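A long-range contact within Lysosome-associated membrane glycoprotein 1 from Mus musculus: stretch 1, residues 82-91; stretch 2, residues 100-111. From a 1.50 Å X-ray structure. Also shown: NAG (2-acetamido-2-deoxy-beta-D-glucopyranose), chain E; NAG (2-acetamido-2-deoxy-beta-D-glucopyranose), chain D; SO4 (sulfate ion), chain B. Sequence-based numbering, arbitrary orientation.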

ATOM      1  N   PHE A  82      12.279   6.571   4.476  1.00 11.32           N
ATOM      2  CA  PHE A  82      11.240   6.370   3.470  1.00 10.61           C
ATOM      3  C   PHE A  82       9.923   6.053   4.160  1.00  9.90           C
ATOM      4  O   PHE A  82       9.898   5.678   5.331  1.00 11.19           O
ATOM      5  N   PHE A  83       8.830   6.195   3.419  1.00 10.08           N
ATOM      6  CA  PHE A  83       7.505   6.017   3.981  1.00  9.95           C
ATOM      7  C   PHE A  83       6.471   5.936   2.877  1.00 12.45           C
ATOM      8  O   PHE A  83       6.696   6.409   1.761  1.00 10.34           O
ATOM      9  N   LEU A  84       5.347   5.308   3.196  1.00 10.85           N
ATOM     10  CA  LEU A  84       4.159   5.378   2.356  1.00 10.57           C
ATOM     11  C   LEU A  84       3.624   6.796   2.447  1.00  9.96           C
ATOM     12  O   LEU A  84       3.281   7.258   3.547  1.00 11.57           O
ATOM     13  N   GLN A  85       3.582   7.501   1.317  1.00  9.19           N
ATOM     14  CA  GLN A  85       3.121   8.883   1.325  1.00 11.19           C
ATOM     15  C   GLN A  85       1.785   9.055   0.607  1.00 10.23           C
ATOM     16  O   GLN A  85       1.120  10.073   0.769  1.00 10.81           O
ATOM     17  N   GLY A  86       1.375   8.064  -0.175  1.00  9.99           N
ATOM     18  CA  GLY A  86       0.154   8.224  -0.932  1.00 11.49           C
ATOM     19  C   GLY A  86      -0.557   6.938  -1.276  1.00 11.29           C
ATOM     20  O   GLY A  86       0.065   5.889  -1.412  1.00 10.15           O
ATOM     21  N   VAL A  87      -1.875   7.035  -1.414  1.00  9.54           N
ATOM     22  CA  VAL A  87      -2.705   5.942  -1.890  1.00  9.77           C
ATOM     23  C   VAL A  87      -3.661   6.466  -2.959  1.00 14.84           C
ATOM     24  O   VAL A  87      -4.265   7.528  -2.787  1.00 11.03           O
ATOM     25  N   ARG A  88      -3.769   5.733  -4.063  1.00 12.06           N
ATOM     26  CA  ARG A  88      -4.760   6.010  -5.100  1.00 12.15           C
ATOM     27  C   ARG A  88      -5.576   4.756  -5.331  1.00 14.01           C
ATOM     28  O   ARG A  88      -5.012   3.678  -5.504  1.00 13.72           O
ATOM     29  N   LEU A  89      -6.894   4.894  -5.354  1.00 12.44           N
ATOM     30  CA  LEU A  89      -7.765   3.763  -5.628  1.00 12.63           C
ATOM     31  C   LEU A  89      -8.775   4.094  -6.716  1.00 13.98           C
ATOM     32  O   LEU A  89      -9.510   5.074  -6.608  1.00 14.90           O
ATOM     33  N   ASN A  90      -8.797   3.283  -7.770  1.00 11.77           N
ATOM     34  CA  ASN A  90      -9.888   3.302  -8.739  1.00 14.09           C
ATOM     35  C   ASN A  90     -10.734   2.068  -8.503  1.00 13.44           C
ATOM     36  O   ASN A  90     -10.195   0.969  -8.370  1.00 14.95           O
ATOM     37  N   MET A  91     -12.050   2.217  -8.460  1.00 13.24           N
ATOM     38  CA  MET A  91     -12.868   1.043  -8.217  1.00 13.26           C
ATOM     39  C   MET A  91     -14.214   1.109  -8.911  1.00 14.38           C
ATOM     40  O   MET A  91     -14.785   2.181  -9.084  1.00 15.02           O
ATOM     41  N   THR A 100     -18.596   3.734 -10.401  1.00 18.98           N
ATOM     42  CA  THR A 100     -17.189   3.922 -10.728  1.00 16.85           C
ATOM     43  C   THR A 100     -16.679   5.222 -10.122  1.00 17.09           C
ATOM     44  O   THR A 100     -17.229   6.300 -10.366  1.00 19.67           O
ATOM     45  N   PHE A 101     -15.630   5.107  -9.314  1.00 13.56           N
ATOM     46  CA  PHE A 101     -15.132   6.242  -8.550  1.00 14.26           C
ATOM     47  C   PHE A 101     -13.645   6.110  -8.265  1.00 13.81           C
ATOM     48  O   PHE A 101     -13.041   5.062  -8.504  1.00 14.22           O
ATOM     49  N   SER A 102     -13.065   7.187  -7.743  1.00 14.50           N
ATOM     50  CA  SER A 102     -11.683   7.187  -7.278  1.00 12.70           C
ATOM     51  C   SER A 102     -11.611   7.813  -5.896  1.00 13.97           C
ATOM     52  O   SER A 102     -12.387   8.708  -5.579  1.00 15.03           O
ATOM     53  N   ILE A 103     -10.687   7.320  -5.079  1.00 12.49           N
ATOM     54  CA  ILE A 103     -10.376   7.915  -3.780  1.00 12.38           C
ATOM     55  C   ILE A 103      -8.866   8.007  -3.678  1.00 11.79           C
ATOM     56  O   ILE A 103      -8.165   7.057  -4.019  1.00 12.94           O
ATOM     57  N   SER A 104      -8.354   9.151  -3.244  1.00 10.53           N
ATOM     58  CA  SER A 104      -6.922   9.291  -3.069  1.00 10.41           C
ATOM     59  C   SER A 104      -6.567  10.046  -1.803  1.00  8.15           C
ATOM     60  O   SER A 104      -7.407  10.720  -1.197  1.00 10.35           O
ATOM     61  N   ASN A 105      -5.312   9.914  -1.393  1.00  8.29           N
ATOM     62  CA  ASN A 105      -4.748  10.785  -0.366  1.00  8.01           C
ATOM     63  C   ASN A 105      -3.248  10.738  -0.505  1.00  8.59           C
ATOM     64  O   ASN A 105      -2.652   9.670  -0.343  1.00  9.87           O
ATOM     65  N   HIS A 106      -2.642  11.872  -0.838  1.00 10.43           N
ATOM     66  CA  HIS A 106      -1.197  11.927  -1.049  1.00 11.03           C
ATOM     67  C   HIS A 106      -0.508  12.689   0.066  1.00 10.10           C
ATOM     68  O   HIS A 106       0.573  13.248  -0.123  1.00 11.22           O
ATOM     69  N   SER A 107      -1.137  12.680   1.238  1.00  8.72           N
ATOM     70  CA  SER A 107      -0.577  13.312   2.423  1.00  9.90           C
ATOM     71  C   SER A 107      -0.463  12.309   3.573  1.00 11.12           C
ATOM     72  O   SER A 107      -0.813  12.600   4.721  1.00 13.52           O
ATOM     73  N   LEU A 108       0.022  11.117   3.256  1.00 10.15           N
ATOM     74  CA  LEU A 108       0.178  10.062   4.248  1.00  9.66           C
ATOM     75  C   LEU A 108       1.605  10.005   4.759  1.00 10.22           C
ATOM     76  O   LEU A 108       2.530  10.492   4.113  1.00 10.28           O
ATOM     77  N   LYS A 109       1.776   9.393   5.925  1.00 12.18           N
ATOM     78  CA  LYS A 109       3.106   9.034   6.394  1.00 13.05           C
ATOM     79  C   LYS A 109       2.990   7.800   7.263  1.00 15.70           C
ATOM     80  O   LYS A 109       2.716   7.883   8.466  1.00 19.70           O
ATOM     81  N   ALA A 110       3.156   6.645   6.631  1.00 11.53           N
ATOM     82  CA  ALA A 110       3.083   5.375   7.329  1.00 11.87           C
ATOM     83  C   ALA A 110       4.192   4.470   6.825  1.00 11.37           C
ATOM     84  O   ALA A 110       4.895   4.816   5.872  1.00 12.72           O
ATOM     85  N   LEU A 111       4.348   3.323   7.479  1.00 13.22           N
ATOM     86  CA  LEU A 111       5.347   2.326   7.095  1.00 11.62           C
ATOM     87  C   LEU A 111       6.736   2.967   6.996  1.00 14.27           C
ATOM     88  O   LEU A 111       7.522   2.656   6.103  1.00 13.43           O
TER

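The shortest polar contact between the side chains is a hydrogen bond from Ser102 OG to Asn90 OD1, very short at 2.5 Å. Both residues have chi1 in m. They sit directly across from each other in the antiparallel ladder, so their side chains share a face; their backbones do not bond to each other, and the side chains supply the link. Asn90 is also glycosylated: its ND2 is bonded to C1 of the chain E NAG at 1.4 Å. One amide group thus carries the sugar on ND2 and accepts the serine hydroxyl on OD1.

Arg88 (chi1 m, chi2 t) and Ser104 share that face. The Arg88 guanidinium holds the sulfate, with NH1 to SO4 O4 at 2.7 Å and NH2 to SO4 O1 at 3.3 Å. C8 of the chain E NAG lies over one face of the guanidinium. The aliphatic part of Arg88 meets His106 (chi1 m), with CG 3.3 Å from His106 CE1. The His106 ring also lies near Gly86, where a side chain would clash with His106 ND1.

Asn105, chi1 t, lies on the opposite face with Val87, also chi1 t. Its ND2 is bonded to C1 of the chain D NAG at 1.4 Å, and its OD1 accepts a hydrogen bond from Ser107 N at 2.9 Å.

Leu108, chi1 m and chi2 t, points toward stretch 1. Its CD1 packs 3.7 Å from Val87 CG2 and 4.3 Å from Leu84 CD2. Leu84, chi1 t and chi2 p, also places CB 4.1 Å from Leu111 CD1.

Lys109 starts away from stretch 1, but its side chain, bent at chi3 (m), reaches the Phe83 ring (chi1 p). Lys109 CE sits over the face of the ring, 3.8 Å from Phe83 CZ, and Lys109 NZ adds a cation-pi contact.

At the other end, Phe101, chi1 p, lies on the same face as Met91, and its ring comes close to it. Phe101 CZ lies 3.7 Å from Met91 CB, while the all-t Met91 chain leads away.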

ATOM      1  CB  PHE A  82      11.608   5.255   2.473  1.00 10.16           C
ATOM      2  CG  PHE A  82      11.653   3.872   3.074  1.00  9.73           C
ATOM      3  CD1 PHE A  82      10.503   3.095   3.180  1.00 11.15           C
ATOM      4  CD2 PHE A  82      12.855   3.340   3.514  1.00 10.99           C
ATOM      5  CE1 PHE A  82      10.557   1.824   3.732  1.00 12.59           C
ATOM      6  CE2 PHE A  82      12.908   2.068   4.066  1.00 11.33           C
ATOM      7  CZ  PHE A  82      11.765   1.314   4.170  1.00 10.30           C
ATOM      8  CB  PHE A  83       7.154   7.172   4.949  1.00 11.59           C
ATOM      9  CG  PHE A  83       7.447   8.537   4.401  1.00 14.25           C
ATOM     10  CD1 PHE A  83       6.498   9.226   3.661  1.00 19.02           C
ATOM     11  CD2 PHE A  83       8.675   9.133   4.626  1.00 16.45           C
ATOM     12  CE1 PHE A  83       6.772  10.482   3.153  1.00 24.60           C
ATOM     13  CE2 PHE A  83       8.955  10.390   4.120  1.00 22.58           C
ATOM     14  CZ  PHE A  83       8.001  11.064   3.386  1.00 21.91           C
ATOM     15  CB  LEU A  84       3.111   4.373   2.817  1.00 10.65           C
ATOM     16  CG  LEU A  84       1.794   4.386   2.037  1.00 10.69           C
ATOM     17  CD1 LEU A  84       1.991   3.782   0.650  1.00 11.61           C
ATOM     18  CD2 LEU A  84       0.715   3.648   2.799  1.00 11.31           C
ATOM     19  CB  GLN A  85       4.185   9.807   0.710  1.00 14.01           C
ATOM     20  CG  GLN A  85       4.443   9.627  -0.759  1.00 19.33           C
ATOM     21  CD  GLN A  85       5.488  10.597  -1.274  1.00 20.57           C
ATOM     22  OE1 GLN A  85       5.916  11.515  -0.562  1.00 20.00           O
ATOM     23  NE2 GLN A  85       5.918  10.390  -2.516  1.00 23.49           N
ATOM     24  CB  VAL A  87      -3.517   5.305  -0.737  1.00 10.79           C
ATOM     25  CG1 VAL A  87      -4.691   4.468  -1.271  1.00 13.94           C
ATOM     26  CG2 VAL A  87      -2.605   4.475   0.151  1.00 11.14           C
ATOM     27  CB  ARG A  88      -4.108   6.429  -6.424  1.00 18.32           C
ATOM     28  CG  ARG A  88      -3.239   7.662  -6.374  1.00 23.44           C
ATOM     29  CD  ARG A  88      -3.068   8.260  -7.770  1.00 23.32           C
ATOM     30  NE  ARG A  88      -2.150   7.503  -8.621  1.00 21.74           N
ATOM     31  CZ  ARG A  88      -2.031   7.692  -9.931  1.00 26.96           C
ATOM     32  NH1 ARG A  88      -2.786   8.594 -10.543  1.00 25.85           N
ATOM     33  NH2 ARG A  88      -1.165   6.972 -10.634  1.00 23.76           N
ATOM     34  CB  LEU A  89      -8.494   3.335  -4.351  1.00 12.72           C
ATOM     35  CG  LEU A  89      -9.533   2.223  -4.511  1.00 14.34           C
ATOM     36  CD1 LEU A  89      -8.867   0.887  -4.809  1.00 14.61           C
ATOM     37  CD2 LEU A  89     -10.404   2.129  -3.271  1.00 15.54           C
ATOM     38  CB  ASN A  90      -9.379   3.289 -10.182  1.00 14.52           C
ATOM     39  CG  ASN A  90      -8.737   4.591 -10.605  1.00 11.69           C
ATOM     40  OD1 ASN A  90      -8.834   5.612  -9.922  1.00 19.00           O
ATOM     41  ND2 ASN A  90      -8.074   4.554 -11.758  1.00 16.49           N
ATOM     42  CB  MET A  91     -13.061   0.864  -6.713  1.00 20.99           C
ATOM     43  CG  MET A  91     -13.560  -0.502  -6.311  1.00 21.92           C
ATOM     44  SD  MET A  91     -13.335  -0.757  -4.544  1.00 29.28           S
ATOM     45  CE  MET A  91     -13.342  -2.544  -4.477  1.00 27.67           C
ATOM     46  CB  THR A 100     -16.969   3.915 -12.247  1.00 18.35           C
ATOM     47  OG1 THR A 100     -17.286   2.605 -12.752  1.00 20.87           O
ATOM     48  CG2 THR A 100     -15.529   4.241 -12.581  1.00 20.35           C
ATOM     49  CB  PHE A 101     -15.894   6.363  -7.229  1.00 16.66           C
ATOM     50  CG  PHE A 101     -15.765   5.153  -6.363  1.00 15.13           C
ATOM     51  CD1 PHE A 101     -16.660   4.108  -6.488  1.00 16.41           C
ATOM     52  CD2 PHE A 101     -14.731   5.042  -5.448  1.00 17.39           C
ATOM     53  CE1 PHE A 101     -16.543   2.981  -5.708  1.00 21.88           C
ATOM     54  CE2 PHE A 101     -14.609   3.916  -4.663  1.00 22.06           C
ATOM     55  CZ  PHE A 101     -15.516   2.883  -4.794  1.00 22.28           C
ATOM     56  CB  SER A 102     -10.771   7.946  -8.245  1.00 17.20           C
ATOM     57  OG  SER A 102     -10.628   7.252  -9.470  1.00 30.89           O
ATOM     58  CB  ILE A 103     -10.918   7.084  -2.602  1.00 12.89           C
ATOM     59  CG1 ILE A 103     -12.441   6.944  -2.694  1.00 15.43           C
ATOM     60  CG2 ILE A 103     -10.508   7.738  -1.274  1.00 14.04           C
ATOM     61  CD1 ILE A 103     -13.011   5.868  -1.771  1.00 17.49           C
ATOM     62  CB  SER A 104      -6.300  10.005  -4.266  1.00 11.99           C
ATOM     63  OG  SER A 104      -6.811  11.316  -4.387  1.00 16.73           O
ATOM     64  CB  ASN A 105      -5.184  10.355   1.043  1.00  8.97           C
ATOM     65  CG  ASN A 105      -4.814  11.378   2.110  1.00  7.86           C
ATOM     66  OD1 ASN A 105      -3.852  12.128   1.965  1.00  9.39           O
ATOM     67  ND2 ASN A 105      -5.594  11.423   3.190  1.00  8.44           N
ATOM     68  CB  HIS A 106      -0.883  12.559  -2.407  1.00 10.27           C
ATOM     69  CG  HIS A 106      -1.432  11.785  -3.561  1.00 15.26           C
ATOM     70  ND1 HIS A 106      -0.801  10.673  -4.076  1.00 22.80           N
ATOM     71  CD2 HIS A 106      -2.568  11.941  -4.281  1.00 19.50           C
ATOM     72  CE1 HIS A 106      -1.518  10.185  -5.072  1.00 25.49           C
ATOM     73  NE2 HIS A 106      -2.596  10.936  -5.218  1.00 20.04           N
ATOM     74  CB  SER A 107      -1.428  14.515   2.834  1.00 11.56           C
ATOM     75  OG  SER A 107      -0.715  15.371   3.715  1.00 14.18           O
ATOM     76  CB  LEU A 108      -0.189   8.703   3.661  1.00  9.73           C
ATOM     77  CG  LEU A 108      -1.538   8.612   2.963  1.00  8.97           C
ATOM     78  CD1 LEU A 108      -1.744   7.213   2.412  1.00  9.94           C
ATOM     79  CD2 LEU A 108      -2.672   8.952   3.920  1.00 11.44           C
ATOM     80  CB  LYS A 109       3.774  10.181   7.157  1.00 13.93           C
ATOM     81  CG  LYS A 109       5.200   9.837   7.593  1.00 18.41           C
ATOM     82  CD  LYS A 109       6.000  11.065   8.000  1.00 24.45           C
ATOM     83  CE  LYS A 109       6.495  11.831   6.784  1.00 25.67           C
ATOM     84  NZ  LYS A 109       7.378  12.969   7.168  1.00 27.53           N
ATOM     85  CB  ALA A 110       1.709   4.725   7.126  1.00 13.42           C
ATOM     86  CB  LEU A 111       4.955   1.660   5.766  1.00 11.05           C
ATOM     87  CG  LEU A 111       3.489   1.258   5.565  1.00 13.98           C
ATOM     88  CD1 LEU A 111       3.311   0.517   4.233  1.00 13.27           C
ATOM     89  CD2 LEU A 111       2.976   0.412   6.730  1.00 15.07           C
TER
HETATM   90  C1  NAG E 404      -7.399   5.695 -12.314  1.00 18.85           C
HETATM   91  C2  NAG E 404      -5.904   5.404 -12.428  1.00 19.74           C
HETATM   92  C3  NAG E 404      -5.184   6.576 -13.092  1.00 24.39           C
HETATM   93  C4  NAG E 404      -5.854   6.936 -14.411  1.00 37.13           C
HETATM   94  C5  NAG E 404      -7.345   7.166 -14.192  1.00 26.92           C
HETATM   95  C6  NAG E 404      -8.096   7.427 -15.476  1.00 35.64           C
HETATM   96  C7  NAG E 404      -4.780   3.962 -10.782  1.00 23.98           C
HETATM   97  C8  NAG E 404      -4.265   3.858  -9.379  1.00 23.44           C
HETATM   98  N2  NAG E 404      -5.336   5.131 -11.117  1.00 19.87           N
HETATM   99  O3  NAG E 404      -3.830   6.211 -13.330  1.00 26.66           O
HETATM  100  O4  NAG E 404      -5.273   8.120 -14.945  1.00 37.28           O
HETATM  101  O5  NAG E 404      -7.926   5.997 -13.600  1.00 24.46           O
HETATM  102  O6  NAG E 404      -8.180   6.254 -16.275  1.00 47.24           O
HETATM  103  O7  NAG E 404      -4.691   3.032 -11.579  1.00 27.32           O
HETATM  104  C1  NAG D 403      -5.299  12.352   4.253  1.00 10.87           C
HETATM  105  C2  NAG D 403      -6.460  13.172   4.811  1.00 11.80           C
HETATM  106  C3  NAG D 403      -5.933  14.159   5.845  1.00 13.43           C
HETATM  107  C4  NAG D 403      -5.134  13.432   6.918  1.00 12.69           C
HETATM  108  C5  NAG D 403      -4.056  12.564   6.274  1.00 12.30           C
HETATM  109  C6  NAG D 403      -3.306  11.709   7.270  1.00 12.53           C
HETATM  110  C7  NAG D 403      -8.449  13.594   3.420  1.00 10.35           C
HETATM  111  C8  NAG D 403      -9.043  14.452   2.343  1.00 14.80           C
HETATM  112  N2  NAG D 403      -7.186  13.878   3.765  1.00 11.44           N
HETATM  113  O3  NAG D 403      -7.017  14.870   6.429  1.00 19.13           O
HETATM  114  O4  NAG D 403      -4.500  14.393   7.756  1.00 16.85           O
HETATM  115  O5  NAG D 403      -4.652  11.667   5.321  1.00 11.60           O
HETATM  116  O6  NAG D 403      -4.202  10.976   8.095  1.00 14.43           O
HETATM  117  O7  NAG D 403      -9.084  12.681   3.941  1.00 14.53           O
HETATM  118  S   SO4 B 401      -1.328   8.618 -14.190  1.00 27.92           S
HETATM  119  O1  SO4 B 401      -0.240   7.783 -13.686  1.00 37.49           O
HETATM  120  O2  SO4 B 401      -0.833   9.977 -14.390  1.00 34.92           O
HETATM  121  O3  SO4 B 401      -1.815   8.085 -15.459  1.00 44.64           O
HETATM  122  O4  SO4 B 401      -2.424   8.637 -13.223  1.00 36.42           O